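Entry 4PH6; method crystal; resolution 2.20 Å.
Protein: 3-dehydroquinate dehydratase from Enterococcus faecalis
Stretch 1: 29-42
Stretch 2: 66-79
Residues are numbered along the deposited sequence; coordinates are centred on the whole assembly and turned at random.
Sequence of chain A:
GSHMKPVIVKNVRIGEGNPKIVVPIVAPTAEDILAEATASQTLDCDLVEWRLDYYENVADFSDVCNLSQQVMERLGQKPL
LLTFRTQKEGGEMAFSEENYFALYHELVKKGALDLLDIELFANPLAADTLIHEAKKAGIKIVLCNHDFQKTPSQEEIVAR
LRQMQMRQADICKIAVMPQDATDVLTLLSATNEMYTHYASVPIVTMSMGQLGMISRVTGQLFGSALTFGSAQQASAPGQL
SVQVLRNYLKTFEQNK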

# COMPACT_ATOMS: atom_id res chain seq x y z
N THR A 29 24.11 -24.44 4.29
CA THR A 29 25.42 -24.80 4.82
C THR A 29 25.93 -23.74 5.76
O THR A 29 25.60 -22.57 5.61
N ALA A 30 26.76 -24.18 6.70
CA ALA A 30 27.30 -23.35 7.77
C ALA A 30 28.10 -22.21 7.19
O ALA A 30 27.95 -21.05 7.59
N GLU A 31 28.95 -22.56 6.23
CA GLU A 31 29.86 -21.64 5.58
C GLU A 31 29.14 -20.48 4.90
O GLU A 31 29.58 -19.33 4.97
N ASP A 32 28.03 -20.79 4.24
CA ASP A 32 27.22 -19.76 3.60
C ASP A 32 26.41 -18.96 4.63
O ASP A 32 26.11 -17.79 4.41
N ILE A 33 26.05 -19.60 5.74
CA ILE A 33 25.32 -18.91 6.80
C ILE A 33 26.20 -17.84 7.44
O ILE A 33 25.75 -16.72 7.68
N LEU A 34 27.46 -18.18 7.70
CA LEU A 34 28.41 -17.20 8.23
C LEU A 34 28.68 -16.07 7.23
O LEU A 34 28.74 -14.90 7.63
N ALA A 35 28.85 -16.41 5.95
CA ALA A 35 29.09 -15.38 4.95
C ALA A 35 27.95 -14.36 4.91
O ALA A 35 28.20 -13.15 4.94
N GLU A 36 26.72 -14.86 4.89
CA GLU A 36 25.55 -13.99 4.80
C GLU A 36 25.36 -13.18 6.09
O GLU A 36 24.78 -12.10 6.07
N ALA A 37 25.87 -13.70 7.20
CA ALA A 37 25.85 -12.97 8.45
C ALA A 37 26.80 -11.79 8.34
O ALA A 37 26.45 -10.65 8.67
N THR A 38 28.00 -12.07 7.86
CA THR A 38 28.99 -11.03 7.66
C THR A 38 28.46 -9.99 6.66
O THR A 38 28.61 -8.79 6.89
N ALA A 39 27.81 -10.46 5.59
CA ALA A 39 27.24 -9.57 4.60
C ALA A 39 26.17 -8.63 5.19
O ALA A 39 26.05 -7.50 4.73
N SER A 40 25.43 -9.08 6.21
CA SER A 40 24.39 -8.24 6.81
C SER A 40 24.97 -6.93 7.38
O SER A 40 24.26 -5.94 7.54
N GLN A 41 26.27 -6.93 7.66
CA GLN A 41 26.91 -5.76 8.26
C GLN A 41 26.90 -4.55 7.34
O GLN A 41 27.03 -3.42 7.79
N THR A 42 26.74 -4.79 6.04
CA THR A 42 26.66 -3.70 5.08
C THR A 42 25.32 -3.70 4.35
O THR A 42 25.20 -3.08 3.29
N ASN A 66 26.68 -23.57 18.69
CA ASN A 66 28.00 -23.04 18.36
C ASN A 66 27.95 -22.16 17.14
O ASN A 66 28.51 -21.06 17.11
N LEU A 67 27.27 -22.65 16.12
CA LEU A 67 27.09 -21.87 14.92
C LEU A 67 26.39 -20.56 15.26
O LEU A 67 26.71 -19.51 14.69
N SER A 68 25.45 -20.60 16.21
CA SER A 68 24.72 -19.39 16.57
C SER A 68 25.67 -18.36 17.18
O SER A 68 25.49 -17.15 16.99
N GLN A 69 26.69 -18.84 17.88
CA GLN A 69 27.72 -17.97 18.46
C GLN A 69 28.53 -17.25 17.38
O GLN A 69 28.74 -16.03 17.45
N GLN A 70 28.97 -18.00 16.38
CA GLN A 70 29.73 -17.47 15.26
C GLN A 70 28.93 -16.50 14.37
O GLN A 70 29.49 -15.55 13.80
N VAL A 71 27.63 -16.75 14.26
CA VAL A 71 26.73 -15.86 13.54
C VAL A 71 26.60 -14.53 14.27
O VAL A 71 26.74 -13.47 13.66
N MET A 72 26.37 -14.59 15.58
CA MET A 72 26.28 -13.39 16.41
C MET A 72 27.53 -12.52 16.35
O MET A 72 27.44 -11.29 16.28
N GLU A 73 28.70 -13.16 16.37
CA GLU A 73 29.96 -12.43 16.36
C GLU A 73 30.12 -11.56 15.12
O GLU A 73 30.80 -10.53 15.18
N ARG A 74 29.51 -11.99 14.01
CA ARG A 74 29.59 -11.28 12.73
C ARG A 74 28.42 -10.30 12.47
O ARG A 74 28.32 -9.75 11.38
N LEU A 75 27.53 -10.11 13.43
CA LEU A 75 26.31 -9.35 13.13
C LEU A 75 26.41 -7.84 13.31
O LEU A 75 25.43 -7.15 13.13
N GLY A 76 27.59 -7.34 13.66
CA GLY A 76 27.79 -5.90 13.83
C GLY A 76 26.81 -5.25 14.80
O GLY A 76 26.43 -4.09 14.63
N GLN A 77 26.39 -6.05 15.79
CA GLN A 77 25.52 -5.65 16.90
C GLN A 77 24.06 -5.45 16.45
O GLN A 77 23.29 -4.75 17.11
N LYS A 78 23.68 -6.10 15.35
CA LYS A 78 22.27 -6.22 14.98
C LYS A 78 21.63 -7.40 15.72
O LYS A 78 22.21 -8.48 15.81
N PRO A 79 20.41 -7.19 16.23
CA PRO A 79 19.71 -8.26 16.95
C PRO A 79 19.60 -9.52 16.12
O PRO A 79 19.36 -9.45 14.91

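The helix that begins at Ala30 and the helix entering at Asn66 run side by side in nearly the same direction, their axes 25° apart and 9.0 Å at closest approach. The backbones draw together from 7.3 Å between the CA atoms of Ala30 and Leu67 to 5.1 Å between those of Thr38 and Arg74. Where they are close, small residues (Ala37, Gly76) occur among long ones (Arg74, Gln41, Lys78).

At the wide end Leu67 (t, p) points toward the first helix and spreads its two methyls: CD2 lies 4.0 Å from Ala30 CB, and CD1 lies 3.7 Å from Leu34 CD2. Leu34 (m, t) is the chief knob of the first helix. Its CD2 settles into a hollow walled by Leu67, Gln70 and Val71, 3.7 Å from Gln70 CB and 3.9 Å from Val71 CG2. Val71 (t) points sideways, yet its CG2 also meets Ile33 CG2 at 3.6 Å, so one methyl touches two neighbours on the facing helix. Ile33 is m, t.

One turn on, Ala37 points toward the second stretch, and its CB lies 4.1 Å from Val71 O and 4.2 Å from Leu75 CD2. Leu75 (m, t) starts away from the first helix at CB, but its end returns, bringing CD2 within 3.3 Å of Ser40 OG.

Arg74 (m, t, t) has more of its surface covered by the other stretch than any other residue here. Its aliphatic part runs back along the first helix, CD lying 3.3 Å from Thr38 OG1 and 3.7 Å from Leu34 O, while Leu34 CD1 covers one face of the guanidinium. NH1 turns back to its own helix and bonds Gln70 O at 2.7 Å, which anchors the long chain.

Beyond the closest approach, polar groups close the contact. Ser40 (p) folds its OG back to Ala37 O at 2.6 Å, and Gln41 (m, t), whose CB points sideways, swings its end inward so that NE2 gives Arg74 O a short but weak, bent bond of 2.6 Å. Gly76, at positive phi, offers no side chain here; an ideal CB would stand a tight 3.4 Å from Gln41 CG. Lys78 (m, t, t, p) reaches back from the turn, NZ donating to Ser40 O at 3.0 Å. Water 1 fills the pocket left between them, donating to Ser40 OG (2.6 Å) and Leu75 O (2.7 Å) and accepting from Lys78 NZ (2.9 Å). Water 2 accepts from Lys78 NZ at 3.0 Å.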

# COMPACT_ATOMS: atom_id res chain seq x y z
CB THR A 29 26.48 -24.99 3.73
OG1 THR A 29 26.72 -23.74 3.09
CG2 THR A 29 26.01 -26.00 2.70
CB ALA A 30 28.17 -24.18 8.71
CB GLU A 31 30.71 -22.40 4.56
CG GLU A 31 31.68 -21.54 3.80
CD GLU A 31 32.56 -22.36 2.90
OE1 GLU A 31 32.08 -22.79 1.83
OE2 GLU A 31 33.73 -22.57 3.27
CB ASP A 32 26.30 -20.37 2.56
CG ASP A 32 27.03 -20.73 1.29
OD1 ASP A 32 26.60 -21.66 0.59
OD2 ASP A 32 28.05 -20.07 1.00
CB ILE A 33 24.78 -19.91 7.86
CG1 ILE A 33 23.53 -20.63 7.33
CG2 ILE A 33 24.45 -19.20 9.16
CD1 ILE A 33 23.07 -21.80 8.19
CB LEU A 34 29.73 -17.87 8.63
CG LEU A 34 29.62 -18.83 9.82
CD1 LEU A 34 30.98 -19.39 10.24
CD2 LEU A 34 28.92 -18.14 10.98
CB ALA A 35 29.30 -16.00 3.56
CB GLU A 36 24.30 -14.82 4.49
CG GLU A 36 24.34 -15.48 3.12
CD GLU A 36 23.01 -16.07 2.69
OE1 GLU A 36 21.99 -15.82 3.38
OE2 GLU A 36 22.97 -16.77 1.66
CB ALA A 37 26.24 -13.86 9.60
CB THR A 38 30.34 -11.60 7.18
OG1 THR A 38 30.94 -12.34 8.25
CG2 THR A 38 31.28 -10.48 6.75
CB ALA A 39 26.64 -10.38 3.43
CB SER A 40 23.62 -9.00 7.89
OG SER A 40 24.36 -9.12 9.10
CB GLN A 41 28.36 -6.07 8.65
CG GLN A 41 28.48 -7.09 9.77
CD GLN A 41 29.92 -7.31 10.20
OE1 GLN A 41 30.64 -6.36 10.46
NE2 GLN A 41 30.33 -8.58 10.27
CB THR A 42 27.80 -3.76 4.04
OG1 THR A 42 27.95 -5.11 3.56
CG2 THR A 42 29.11 -3.31 4.68
CB ASN A 66 29.00 -24.17 18.13
CG ASN A 66 30.35 -23.66 17.67
OD1 ASN A 66 31.18 -23.24 18.49
ND2 ASN A 66 30.59 -23.67 16.36
CB LEU A 67 26.30 -22.66 13.87
CG LEU A 67 26.15 -21.95 12.53
CD1 LEU A 67 27.47 -21.38 12.08
CD2 LEU A 67 25.57 -22.90 11.47
CB SER A 68 23.57 -19.69 17.53
OG SER A 68 24.05 -20.05 18.81
CB GLN A 69 28.64 -18.78 19.37
CG GLN A 69 28.18 -18.82 20.81
CD GLN A 69 28.11 -17.43 21.44
OE1 GLN A 69 28.87 -16.53 21.08
NE2 GLN A 69 27.21 -17.27 22.40
CB GLN A 70 30.26 -18.63 14.43
CG GLN A 70 31.13 -19.56 15.26
CD GLN A 70 31.44 -20.86 14.55
OE1 GLN A 70 30.57 -21.45 13.92
NE2 GLN A 70 32.69 -21.30 14.64
CB VAL A 71 25.33 -16.49 13.38
CG1 VAL A 71 24.28 -15.42 13.17
CG2 VAL A 71 25.33 -17.49 12.25
CB MET A 72 26.00 -13.77 17.86
CG MET A 72 25.96 -12.60 18.80
SD MET A 72 24.42 -11.71 18.57
CE MET A 72 23.24 -12.92 19.20
CB GLU A 73 31.15 -13.38 16.46
CG GLU A 73 31.24 -14.11 17.78
CD GLU A 73 32.46 -15.01 17.84
OE1 GLU A 73 32.89 -15.48 16.77
OE2 GLU A 73 32.99 -15.22 18.96
CB ARG A 74 29.66 -12.30 11.57
CG ARG A 74 30.91 -13.18 11.54
CD ARG A 74 30.66 -14.49 10.77
NE ARG A 74 31.89 -15.27 10.59
CZ ARG A 74 32.46 -16.02 11.53
NH1 ARG A 74 31.94 -16.09 12.76
NH2 ARG A 74 33.58 -16.69 11.26
CB LEU A 75 25.14 -9.86 13.97
CG LEU A 75 24.44 -11.09 13.38
CD1 LEU A 75 23.09 -11.30 14.04
CD2 LEU A 75 24.24 -10.92 11.89
CB GLN A 77 26.07 -4.39 17.59
CG GLN A 77 25.57 -4.14 19.02
CD GLN A 77 25.89 -5.26 20.03
OE1 GLN A 77 26.67 -6.17 19.76
NE2 GLN A 77 25.28 -5.17 21.20
CB LYS A 78 22.11 -6.42 13.47
CG LYS A 78 22.45 -5.23 12.60
CD LYS A 78 21.90 -5.44 11.17
CE LYS A 78 22.39 -4.37 10.21
NZ LYS A 78 23.85 -4.41 10.07
CB PRO A 79 18.33 -7.67 17.22
CG PRO A 79 18.57 -6.15 17.23
CD PRO A 79 19.65 -5.93 16.21
O HOH W 1 25.09 -7.03 10.45
O HOH W 2 23.82 -2.15 8.04